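DPS family dna-binding stress response protein (Thermosynechococcus elongatus, PDB 2C41) probably binds and oxidises ferrous iron and associates with DNA in the stress response, as a dodecameric ferritin-like assembly. Local coordinates at residues C[12-17]-C[114-119]; C[42-47]-C[147-152]; C[56-61]-C[137-142]. One frame throughout, in Å; residues are numbered along the deposited sequence.

Interaction 1: residues C[12-17]-C[114-119]; sequences LTTLKR and HQDAEI
Arg17 and Thr14 of helix 6-35 meet Asp116 and Ile119 of helix 95-122 within the four-helix bundle of the ferritin-like subunit, where the two short segments run nearly antiparallel at 154° with axes 10.1 Å apart. Charge pairing dominates. The guanidinium of Arg17 holds the Asp116 carboxylate in a bidentate salt bridge, NH1 to OD1 at 2.8 Å and NH2 to OD2 at 2.9 Å. The NH2 bond is nearly straight, the NH1 bond a little more bent, and both leave near the guanidinium plane. OD1 offers its syn lone pair, whereas the NH2 bond meets OD2 on its syn side, somewhat out of the carboxylate plane, the two flat groups being turned 38° against each other. The Arg17 chain leaves with CG trans to the backbone N (chi1 175°) and then bends at chi3, which turns the guanidinium back toward the preceding turn, where Thr14 O lies off one face, toward its rim. Arg17 NH1 has a second anionic mate in Glu112, and Glu18 comes close to Asp116 OD1, so the arginine probably offsets a cluster of negative charge.

Van der Waals contact is slight. The Thr14 methyl passes alongside the carboxylate, with Thr14 CG2 3.4 Å from Asp116 OD2, and the one methyl-to-methyl contact is that of Thr14 CG2 with Ile119 CD1 at 4.0 Å.

Water supplies the third link. The Thr14 hydroxyl is also hydrogen-bonded to Val11 O and to Tyr132 OH, which brings helix 126-149 into the contact and fixes the rotation of the side chain. One water bridges the two helices, donating one hydrogen to Thr14 OG1 over 3.0 Å and the other to the backbone oxygen Asp116 O over 2.7 Å.

Interaction 2: residues C[42-47]-C[147-152]; sequences RDLHLL and KEFLAK
Phe149 points its ring from helix 126-149 at Asp43, Leu44 and Leu47 of helix 41-68, and every touch between the two segments is made by this ring. Its CG lies opposite the carbonyl carbon and beside the backbone N (chi1 -82°), which sends the ring straight out across the gap between the helices. Leu44 starts off to one side, but its CD2 methyl swings in over one ring face, 3.8 Å from the Phe149 centroid and 21° off the ring normal, a CH-pi contact. The methyl is displaced toward the rim, so Leu44 CD2 comes nearest to Phe149 CE2, at 3.6 Å. Leu47 comes from the opposite direction, with CG trans to its backbone N (chi1 177°), and its CD2 reaches Phe149 CE1 at 3.7 Å, obliquely to the ring. At the ring edge stands Asp43 OD2, 3.8 Å from Phe149 CZ, facing the slightly positive rim. The polar needs of that carboxylate are met by Arg42 and the backbone N of Asp43 of a neighbouring subunit. Replacing Phe149 with an alanine would probably open a gap beneath the Leu44 methyl and take away one of the surfaces against which the Leu47 methyl rests. Phe149 also packs on Pro39 of that neighbour, and the cluster lies toward one end of the ferritin-type four-helix bundle, where it borders a neighbouring subunit of the Dps dodecamer.

Interaction 3: residues C[56-61]-C[137-142]; sequences FAMIDE and QTHQKH
Inside the helical bundle, Met58 of helix 41-68 spans the space to Thr138 and His139 of helix 126-149. The backbones stay well apart, the nearest alpha carbons, Met58 CA and Thr138 CA, being 10.0 Å from each other, and the long thioether bridges that distance. Met58 CG sits beside the backbone N (chi1 -58°), and beyond it the chain is fully stretched, which carries both SD and CE to the far helix. The terminal methyl runs past the branched end of the threonine: Met58 CE lies 3.6 Å from Thr138 CG2 and 3.7 Å from Thr138 CB. The sulfur turns to the imidazole. Met58 SD is 4.4 Å from the centroid of the His139 ring and 60° off the ring normal, so this Met-aromatic contact is oblique and belongs neither to the face nor to the rim.

This is the packing of two antiparallel helices of the ferritin-like four-helix bundle, joined here by van der Waals and sulfur-aromatic contact. The His139 ring is enclosed further by helix 95-122, with Ile109, Ile110 and Met113 against it and the His106 ring meeting it at a steep angle. Charged pairs tie the same two helices together beside the apolar contact, Glu61 with Arg134 and Lys141 with Glu54.

Within helix 126-149, Thr138 O lies 3.3 Å above the plane of the His142 ring, off its centre. His142 NE2 in turn is hydrogen-bonded to Glu54 of helix 41-68. A bound triethylene glycol, probably from the crystallisation liquor, lies about 4 Å from the Thr138 side chain.

The three contacts are spread along one four-helix bundle. Interactions 2 and 3 both join helix 41-68 to helix 126-149, with centres about 18 Å apart, and interaction 3 is nested in the chain loop closed by interaction 2. Interaction 1 pairs the other two helices, 6-35 and 95-122, and its segments alternate with those of both others, as expected when two helical hairpins pack together. Its centre is about 30 Å from that of interaction 2, across the chain's centre, but about 15 Å from interaction 3, which it touches through His114 and Gln140. Interactions 1 and 3 both border one neighbouring subunit, while interactions 2 and 3 both come within reach of another, so the packing within the bundle lies close to the dodecamer interfaces.

Interaction 1: residues C[12-17]-C[114-119]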
loop_
_atom_site.group_PDB
_atom_site.type_symbol
_atom_site.label_atom_id
_atom_site.label_comp_id
_atom_site.label_asym_id
_atom_site.label_seq_id
_atom_site.Cartn_x
_atom_site.Cartn_y
_atom_site.Cartn_z
ATOM N N LEU C 12 2.255 -35.890 18.201
ATOM C CA LEU C 12 2.618 -35.984 16.789
ATOM C C LEU C 12 1.538 -36.696 15.980
ATOM O O LEU C 12 1.199 -36.268 14.872
ATOM C CB LEU C 12 3.975 -36.669 16.619
ATOM C CG LEU C 12 5.157 -35.822 17.096
ATOM C CD1 LEU C 12 6.448 -36.648 17.088
ATOM C CD2 LEU C 12 5.298 -34.573 16.236
ATOM N N THR C 13 0.970 -37.757 16.554
ATOM C CA THR C 13 -0.133 -38.478 15.910
ATOM C C THR C 13 -1.318 -37.530 15.665
ATOM O O THR C 13 -1.885 -37.527 14.574
ATOM C CB THR C 13 -0.540 -39.720 16.747
ATOM O OG1 THR C 13 0.560 -40.636 16.783
ATOM C CG2 THR C 13 -1.770 -40.407 16.170
ATOM N N THR C 14 -1.655 -36.704 16.659
ATOM C CA THR C 14 -2.762 -35.753 16.501
ATOM C C THR C 14 -2.478 -34.757 15.378
ATOM O O THR C 14 -3.375 -34.436 14.602
ATOM C CB THR C 14 -3.122 -34.979 17.793
ATOM O OG1 THR C 14 -2.163 -33.935 18.044
ATOM C CG2 THR C 14 -3.242 -35.927 19.002
ATOM N N LEU C 15 -1.237 -34.287 15.282
ATOM C CA LEU C 15 -0.903 -33.275 14.262
ATOM C C LEU C 15 -1.046 -33.840 12.851
ATOM O O LEU C 15 -1.504 -33.152 11.952
ATOM C CB LEU C 15 0.497 -32.690 14.470
ATOM C CG LEU C 15 0.618 -31.748 15.675
ATOM C CD1 LEU C 15 2.063 -31.624 16.150
ATOM C CD2 LEU C 15 -0.011 -30.354 15.377
ATOM N N LYS C 16 -0.661 -35.097 12.668
ATOM C CA LYS C 16 -0.795 -35.730 11.355
ATOM C C LYS C 16 -2.266 -35.834 10.952
ATOM O O LYS C 16 -2.633 -35.499 9.818
ATOM C CB LYS C 16 -0.120 -37.106 11.334
ATOM C CG LYS C 16 1.394 -37.041 11.439
ATOM C CD LYS C 16 2.011 -38.244 10.739
ATOM C CE LYS C 16 3.203 -38.840 11.470
ATOM N NZ LYS C 16 4.095 -37.919 12.236
ATOM N N ARG C 17 -3.103 -36.290 11.883
ATOM C CA ARG C 17 -4.541 -36.393 11.640
ATOM C C ARG C 17 -5.145 -35.018 11.345
ATOM O O ARG C 17 -5.909 -34.862 10.389
ATOM C CB ARG C 17 -5.253 -37.042 12.835
ATOM C CG ARG C 17 -6.789 -37.072 12.706
ATOM C CD ARG C 17 -7.463 -37.957 13.785
ATOM N NE ARG C 17 -6.762 -37.931 15.074
ATOM C CZ ARG C 17 -6.739 -36.899 15.921
ATOM N NH1 ARG C 17 -7.377 -35.769 15.635
ATOM N NH2 ARG C 17 -6.064 -37.001 17.064
ATOM N N HIS C 114 -10.477 -29.976 20.335
ATOM C CA HIS C 114 -10.607 -29.889 21.793
ATOM C C HIS C 114 -9.902 -31.080 22.456
ATOM O O HIS C 114 -9.167 -30.913 23.431
ATOM C CB HIS C 114 -12.075 -29.803 22.218
ATOM C CG HIS C 114 -12.677 -28.442 22.041
ATOM N ND1 HIS C 114 -13.144 -27.984 20.827
ATOM C CD2 HIS C 114 -12.899 -27.444 22.931
ATOM C CE1 HIS C 114 -13.620 -26.758 20.976
ATOM N NE2 HIS C 114 -13.475 -26.402 22.242
ATOM N N GLN C 115 -10.121 -32.272 21.916
ATOM C CA GLN C 115 -9.459 -33.482 22.425
ATOM C C GLN C 115 -7.937 -33.382 22.288
ATOM O O GLN C 115 -7.192 -33.702 23.227
ATOM C CB GLN C 115 -9.988 -34.728 21.711
ATOM C CG GLN C 115 -11.439 -35.029 22.054
ATOM C CD GLN C 115 -12.046 -36.175 21.263
ATOM O OE1 GLN C 115 -12.973 -36.831 21.746
ATOM N NE2 GLN C 115 -11.559 -36.410 20.042
ATOM N N ASP C 116 -7.490 -32.915 21.127
ATOM C CA ASP C 116 -6.065 -32.818 20.829
ATOM C C ASP C 116 -5.362 -31.714 21.623
ATOM O O ASP C 116 -4.194 -31.864 21.997
ATOM C CB ASP C 116 -5.854 -32.640 19.329
ATOM C CG ASP C 116 -6.319 -33.844 18.527
ATOM O OD1 ASP C 116 -6.535 -33.685 17.312
ATOM O OD2 ASP C 116 -6.467 -34.952 19.099
ATOM N N ALA C 117 -6.078 -30.623 21.900
ATOM C CA ALA C 117 -5.550 -29.580 22.782
ATOM C C ALA C 117 -5.318 -30.146 24.186
ATOM O O ALA C 117 -4.317 -29.832 24.828
ATOM C CB ALA C 117 -6.488 -28.372 22.831
ATOM N N GLU C 118 -6.240 -30.992 24.648
ATOM C CA GLU C 118 -6.111 -31.601 25.969
ATOM C C GLU C 118 -4.892 -32.522 26.020
ATOM O O GLU C 118 -4.154 -32.501 27.003
ATOM C CB GLU C 118 -7.388 -32.352 26.398
ATOM C CG GLU C 118 -7.439 -32.582 27.921
ATOM C CD GLU C 118 -8.661 -33.353 28.413
ATOM O OE1 GLU C 118 -8.632 -33.806 29.585
ATOM O OE2 GLU C 118 -9.646 -33.508 27.656
ATOM N N ILE C 119 -4.693 -33.308 24.960
ATOM C CA ILE C 119 -3.532 -34.193 24.849
ATOM C C ILE C 119 -2.236 -33.380 24.883
ATOM O O ILE C 119 -1.313 -33.696 25.638
ATOM C CB ILE C 119 -3.587 -35.067 23.580
ATOM C CG1 ILE C 119 -4.734 -36.087 23.696
ATOM C CG2 ILE C 119 -2.246 -35.797 23.372
ATOM C CD1 ILE C 119 -5.167 -36.700 22.374
HETATM O O HOH W 1 -2.021 -33.086 20.869
#

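Interaction 2: residues C[42-47]-C[147-152]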
loop_
_atom_site.group_PDB
_atom_site.type_symbol
_atom_site.label_atom_id
_atom_site.label_comp_id
_atom_site.label_asym_id
_atom_site.label_seq_id
_atom_site.Cartn_x
_atom_site.Cartn_y
_atom_site.Cartn_z
ATOM N N ARG C 42 -23.132 -16.242 -6.419
ATOM C CA ARG C 42 -21.973 -15.393 -6.130
ATOM C C ARG C 42 -21.668 -15.422 -4.631
ATOM O O ARG C 42 -20.514 -15.636 -4.236
ATOM C CB ARG C 42 -22.160 -13.953 -6.641
ATOM C CG ARG C 42 -20.973 -13.037 -6.335
ATOM C CD ARG C 42 -21.227 -11.583 -6.741
ATOM N NE ARG C 42 -20.210 -10.669 -6.190
ATOM C CZ ARG C 42 -20.145 -10.257 -4.918
ATOM N NH1 ARG C 42 -21.024 -10.672 -4.010
ATOM N NH2 ARG C 42 -19.181 -9.423 -4.544
ATOM N N ASP C 43 -22.709 -15.241 -3.817
ATOM C CA ASP C 43 -22.580 -15.215 -2.353
ATOM C C ASP C 43 -21.911 -16.495 -1.839
ATOM O O ASP C 43 -20.959 -16.432 -1.064
ATOM C CB ASP C 43 -23.950 -15.028 -1.681
ATOM C CG ASP C 43 -23.848 -14.464 -0.253
ATOM O OD1 ASP C 43 -22.932 -13.652 0.022
ATOM O OD2 ASP C 43 -24.712 -14.802 0.594
ATOM N N LEU C 44 -22.407 -17.649 -2.278
ATOM C CA LEU C 44 -21.853 -18.923 -1.814
ATOM C C LEU C 44 -20.504 -19.281 -2.437
ATOM O O LEU C 44 -19.630 -19.823 -1.759
ATOM C CB LEU C 44 -22.866 -20.056 -1.978
ATOM C CG LEU C 44 -23.915 -20.045 -0.844
ATOM C CD1 LEU C 44 -25.022 -21.006 -1.115
ATOM C CD2 LEU C 44 -23.291 -20.356 0.523
ATOM N N HIS C 45 -20.334 -18.965 -3.718
ATOM C CA HIS C 45 -19.035 -19.113 -4.391
ATOM C C HIS C 45 -17.958 -18.415 -3.541
ATOM O O HIS C 45 -16.890 -18.986 -3.249
ATOM C CB HIS C 45 -19.148 -18.499 -5.793
ATOM C CG HIS C 45 -17.965 -18.734 -6.679
ATOM N ND1 HIS C 45 -17.571 -19.993 -7.083
ATOM C CD2 HIS C 45 -17.130 -17.862 -7.294
ATOM C CE1 HIS C 45 -16.533 -19.887 -7.891
ATOM N NE2 HIS C 45 -16.248 -18.606 -8.039
ATOM N N LEU C 46 -18.266 -17.196 -3.101
ATOM C CA LEU C 46 -17.352 -16.430 -2.247
ATOM C C LEU C 46 -17.195 -17.043 -0.857
ATOM O O LEU C 46 -16.070 -17.163 -0.365
ATOM C CB LEU C 46 -17.814 -14.977 -2.120
ATOM C CG LEU C 46 -17.587 -14.175 -3.396
ATOM C CD1 LEU C 46 -18.288 -12.816 -3.350
ATOM C CD2 LEU C 46 -16.078 -14.025 -3.630
ATOM N N LEU C 47 -18.312 -17.417 -0.229
ATOM C CA LEU C 47 -18.259 -18.039 1.095
ATOM C C LEU C 47 -17.321 -19.235 1.113
ATOM O O LEU C 47 -16.451 -19.343 1.984
ATOM C CB LEU C 47 -19.651 -18.464 1.577
ATOM C CG LEU C 47 -19.640 -19.185 2.931
ATOM C CD1 LEU C 47 -19.537 -18.200 4.095
ATOM C CD2 LEU C 47 -20.884 -20.049 3.049
ATOM N N LYS C 147 -24.320 -22.870 9.332
ATOM C CA LYS C 147 -25.594 -23.168 9.983
ATOM C C LYS C 147 -26.648 -22.106 9.685
ATOM O O LYS C 147 -27.824 -22.429 9.499
ATOM C CB LYS C 147 -25.403 -23.334 11.495
ATOM C CG LYS C 147 -24.781 -24.672 11.881
ATOM C CD LYS C 147 -24.414 -24.701 13.374
ATOM C CE LYS C 147 -25.646 -24.508 14.280
ATOM N NZ LYS C 147 -26.550 -25.681 14.211
ATOM N N GLU C 148 -26.231 -20.842 9.632
ATOM C CA GLU C 148 -27.162 -19.753 9.320
ATOM C C GLU C 148 -27.852 -19.957 7.970
ATOM O O GLU C 148 -29.035 -19.664 7.832
ATOM C CB GLU C 148 -26.461 -18.388 9.360
ATOM C CG GLU C 148 -25.987 -17.960 10.760
ATOM C CD GLU C 148 -27.107 -18.010 11.797
ATOM O OE1 GLU C 148 -26.860 -18.455 12.944
ATOM O OE2 GLU C 148 -28.249 -17.633 11.455
ATOM N N PHE C 149 -27.117 -20.467 6.981
ATOM C CA PHE C 149 -27.696 -20.704 5.651
ATOM C C PHE C 149 -28.822 -21.737 5.675
ATOM O O PHE C 149 -29.677 -21.756 4.788
ATOM C CB PHE C 149 -26.615 -21.122 4.664
ATOM C CG PHE C 149 -25.854 -19.966 4.088
ATOM C CD1 PHE C 149 -24.715 -19.476 4.724
ATOM C CD2 PHE C 149 -26.286 -19.357 2.913
ATOM C CE1 PHE C 149 -24.007 -18.395 4.180
ATOM C CE2 PHE C 149 -25.592 -18.278 2.361
ATOM C CZ PHE C 149 -24.454 -17.795 2.992
ATOM N N LEU C 150 -28.818 -22.583 6.703
ATOM C CA LEU C 150 -29.812 -23.644 6.825
ATOM C C LEU C 150 -31.046 -23.243 7.640
ATOM O O LEU C 150 -32.013 -24.017 7.712
ATOM C CB LEU C 150 -29.165 -24.900 7.403
ATOM C CG LEU C 150 -28.518 -25.957 6.487
ATOM C CD1 LEU C 150 -28.145 -25.502 5.075
ATOM C CD2 LEU C 150 -27.373 -26.612 7.217
ATOM N N ALA C 151 -31.012 -22.055 8.247
ATOM C CA ALA C 151 -32.159 -21.541 9.000
ATOM C C ALA C 151 -33.276 -21.141 8.043
ATOM O O ALA C 151 -33.020 -20.766 6.903
ATOM C CB ALA C 151 -31.760 -20.365 9.875
ATOM N N LYS C 152 -34.515 -21.237 8.510
ATOM C CA LYS C 152 -35.661 -20.816 7.703
ATOM C C LYS C 152 -36.466 -19.723 8.403
ATOM O O LYS C 152 -36.168 -19.334 9.539
ATOM C CB LYS C 152 -36.562 -21.999 7.355
ATOM C CG LYS C 152 -35.895 -23.110 6.551
ATOM C CD LYS C 152 -36.927 -24.182 6.253
ATOM C CE LYS C 152 -36.334 -25.566 6.215
ATOM N NZ LYS C 152 -35.847 -25.898 4.853
#

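Interaction 3: residues C[56-61]-C[137-142]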
loop_
_atom_site.group_PDB
_atom_site.type_symbol
_atom_site.label_atom_id
_atom_site.label_comp_id
_atom_site.label_asym_id
_atom_site.label_seq_id
_atom_site.Cartn_x
_atom_site.Cartn_y
_atom_site.Cartn_z
ATOM N N PHE C 56 -7.218 -23.589 4.426
ATOM C CA PHE C 56 -5.972 -23.776 3.687
ATOM C C PHE C 56 -4.745 -23.377 4.498
ATOM O O PHE C 56 -3.764 -24.125 4.548
ATOM C CB PHE C 56 -5.972 -22.960 2.386
ATOM C CG PHE C 56 -4.648 -22.984 1.674
ATOM C CD1 PHE C 56 -3.749 -21.928 1.813
ATOM C CD2 PHE C 56 -4.291 -24.077 0.892
ATOM C CE1 PHE C 56 -2.513 -21.954 1.165
ATOM C CE2 PHE C 56 -3.053 -24.114 0.238
ATOM C CZ PHE C 56 -2.168 -23.049 0.379
ATOM N N ALA C 57 -4.809 -22.196 5.116
ATOM C CA ALA C 57 -3.696 -21.635 5.886
ATOM C C ALA C 57 -3.263 -22.561 7.012
ATOM O O ALA C 57 -2.106 -22.543 7.441
ATOM C CB ALA C 57 -4.082 -20.277 6.444
ATOM N N MET C 58 -4.200 -23.373 7.497
ATOM C CA MET C 58 -3.925 -24.288 8.595
ATOM C C MET C 58 -3.032 -25.452 8.206
ATOM O O MET C 58 -2.361 -26.026 9.064
ATOM C CB MET C 58 -5.232 -24.836 9.163
ATOM C CG MET C 58 -6.157 -23.745 9.655
ATOM S SD MET C 58 -7.600 -24.529 10.394
ATOM C CE MET C 58 -8.695 -23.125 10.535
ATOM N N ILE C 59 -3.028 -25.803 6.921
ATOM C CA ILE C 59 -2.256 -26.947 6.449
ATOM C C ILE C 59 -0.778 -26.786 6.802
ATOM O O ILE C 59 -0.181 -27.662 7.426
ATOM C CB ILE C 59 -2.412 -27.175 4.922
ATOM C CG1 ILE C 59 -3.876 -27.481 4.574
ATOM C CG2 ILE C 59 -1.481 -28.295 4.467
ATOM C CD1 ILE C 59 -4.208 -27.321 3.106
ATOM N N ASP C 60 -0.194 -25.662 6.408
ATOM C CA ASP C 60 1.222 -25.435 6.665
ATOM C C ASP C 60 1.524 -25.279 8.161
ATOM O O ASP C 60 2.559 -25.749 8.636
ATOM C CB ASP C 60 1.726 -24.226 5.883
ATOM C CG ASP C 60 3.233 -24.174 5.831
ATOM O OD1 ASP C 60 3.807 -23.323 6.528
ATOM O OD2 ASP C 60 3.840 -25.013 5.141
ATOM N N GLU C 61 0.611 -24.649 8.905
ATOM C CA GLU C 61 0.790 -24.465 10.349
ATOM C C GLU C 61 0.856 -25.811 11.076
ATOM O O GLU C 61 1.724 -26.027 11.927
ATOM C CB GLU C 61 -0.357 -23.652 10.939
ATOM C CG GLU C 61 -0.411 -22.223 10.493
ATOM C CD GLU C 61 -1.096 -21.376 11.526
ATOM O OE1 GLU C 61 -2.324 -21.205 11.430
ATOM O OE2 GLU C 61 -0.409 -20.924 12.458
ATOM N N GLN C 137 -11.259 -21.881 16.844
ATOM C CA GLN C 137 -12.160 -20.723 16.803
ATOM C C GLN C 137 -12.560 -20.374 15.368
ATOM O O GLN C 137 -13.693 -19.965 15.109
ATOM C CB GLN C 137 -11.536 -19.520 17.517
ATOM C CG GLN C 137 -11.291 -19.789 19.005
ATOM C CD GLN C 137 -10.429 -18.737 19.666
ATOM O OE1 GLN C 137 -9.275 -19.003 20.068
ATOM N NE2 GLN C 137 -10.963 -17.524 19.765
ATOM N N THR C 138 -11.624 -20.550 14.436
ATOM C CA THR C 138 -11.928 -20.351 13.015
ATOM C C THR C 138 -12.953 -21.395 12.541
ATOM O O THR C 138 -13.912 -21.063 11.850
ATOM C CB THR C 138 -10.635 -20.370 12.180
ATOM O OG1 THR C 138 -9.858 -19.221 12.543
ATOM C CG2 THR C 138 -10.938 -20.327 10.691
ATOM N N HIS C 139 -12.760 -22.649 12.938
ATOM C CA HIS C 139 -13.749 -23.691 12.638
ATOM C C HIS C 139 -15.122 -23.381 13.234
ATOM O O HIS C 139 -16.163 -23.604 12.591
ATOM C CB HIS C 139 -13.235 -25.057 13.090
ATOM C CG HIS C 139 -12.328 -25.696 12.090
ATOM N ND1 HIS C 139 -10.956 -25.725 12.230
ATOM C CD2 HIS C 139 -12.599 -26.288 10.907
ATOM C CE1 HIS C 139 -10.425 -26.332 11.184
ATOM N NE2 HIS C 139 -11.400 -26.677 10.364
ATOM N N GLN C 140 -15.124 -22.847 14.455
ATOM C CA GLN C 140 -16.387 -22.464 15.099
ATOM C C GLN C 140 -17.080 -21.325 14.340
ATOM O O GLN C 140 -18.312 -21.310 14.222
ATOM C CB GLN C 140 -16.162 -22.134 16.571
ATOM C CG GLN C 140 -15.826 -23.396 17.364
ATOM C CD GLN C 140 -15.240 -23.140 18.738
ATOM O OE1 GLN C 140 -14.517 -22.161 18.966
ATOM N NE2 GLN C 140 -15.522 -24.059 19.667
ATOM N N LYS C 141 -16.292 -20.396 13.802
ATOM C CA LYS C 141 -16.849 -19.315 12.975
ATOM C C LYS C 141 -17.477 -19.876 11.700
ATOM O O LYS C 141 -18.613 -19.537 11.352
ATOM C CB LYS C 141 -15.782 -18.276 12.614
ATOM C CG LYS C 141 -16.332 -17.124 11.749
ATOM C CD LYS C 141 -15.236 -16.135 11.328
ATOM C CE LYS C 141 -14.280 -16.761 10.301
ATOM N NZ LYS C 141 -13.462 -15.728 9.604
ATOM N N HIS C 142 -16.740 -20.759 11.029
ATOM C CA HIS C 142 -17.198 -21.391 9.793
ATOM C C HIS C 142 -18.498 -22.153 10.004
ATOM O O HIS C 142 -19.424 -22.054 9.196
ATOM C CB HIS C 142 -16.134 -22.349 9.260
ATOM C CG HIS C 142 -14.895 -21.668 8.756
ATOM N ND1 HIS C 142 -13.768 -22.365 8.377
ATOM C CD2 HIS C 142 -14.611 -20.357 8.561
ATOM C CE1 HIS C 142 -12.841 -21.515 7.969
ATOM N NE2 HIS C 142 -13.325 -20.289 8.076
#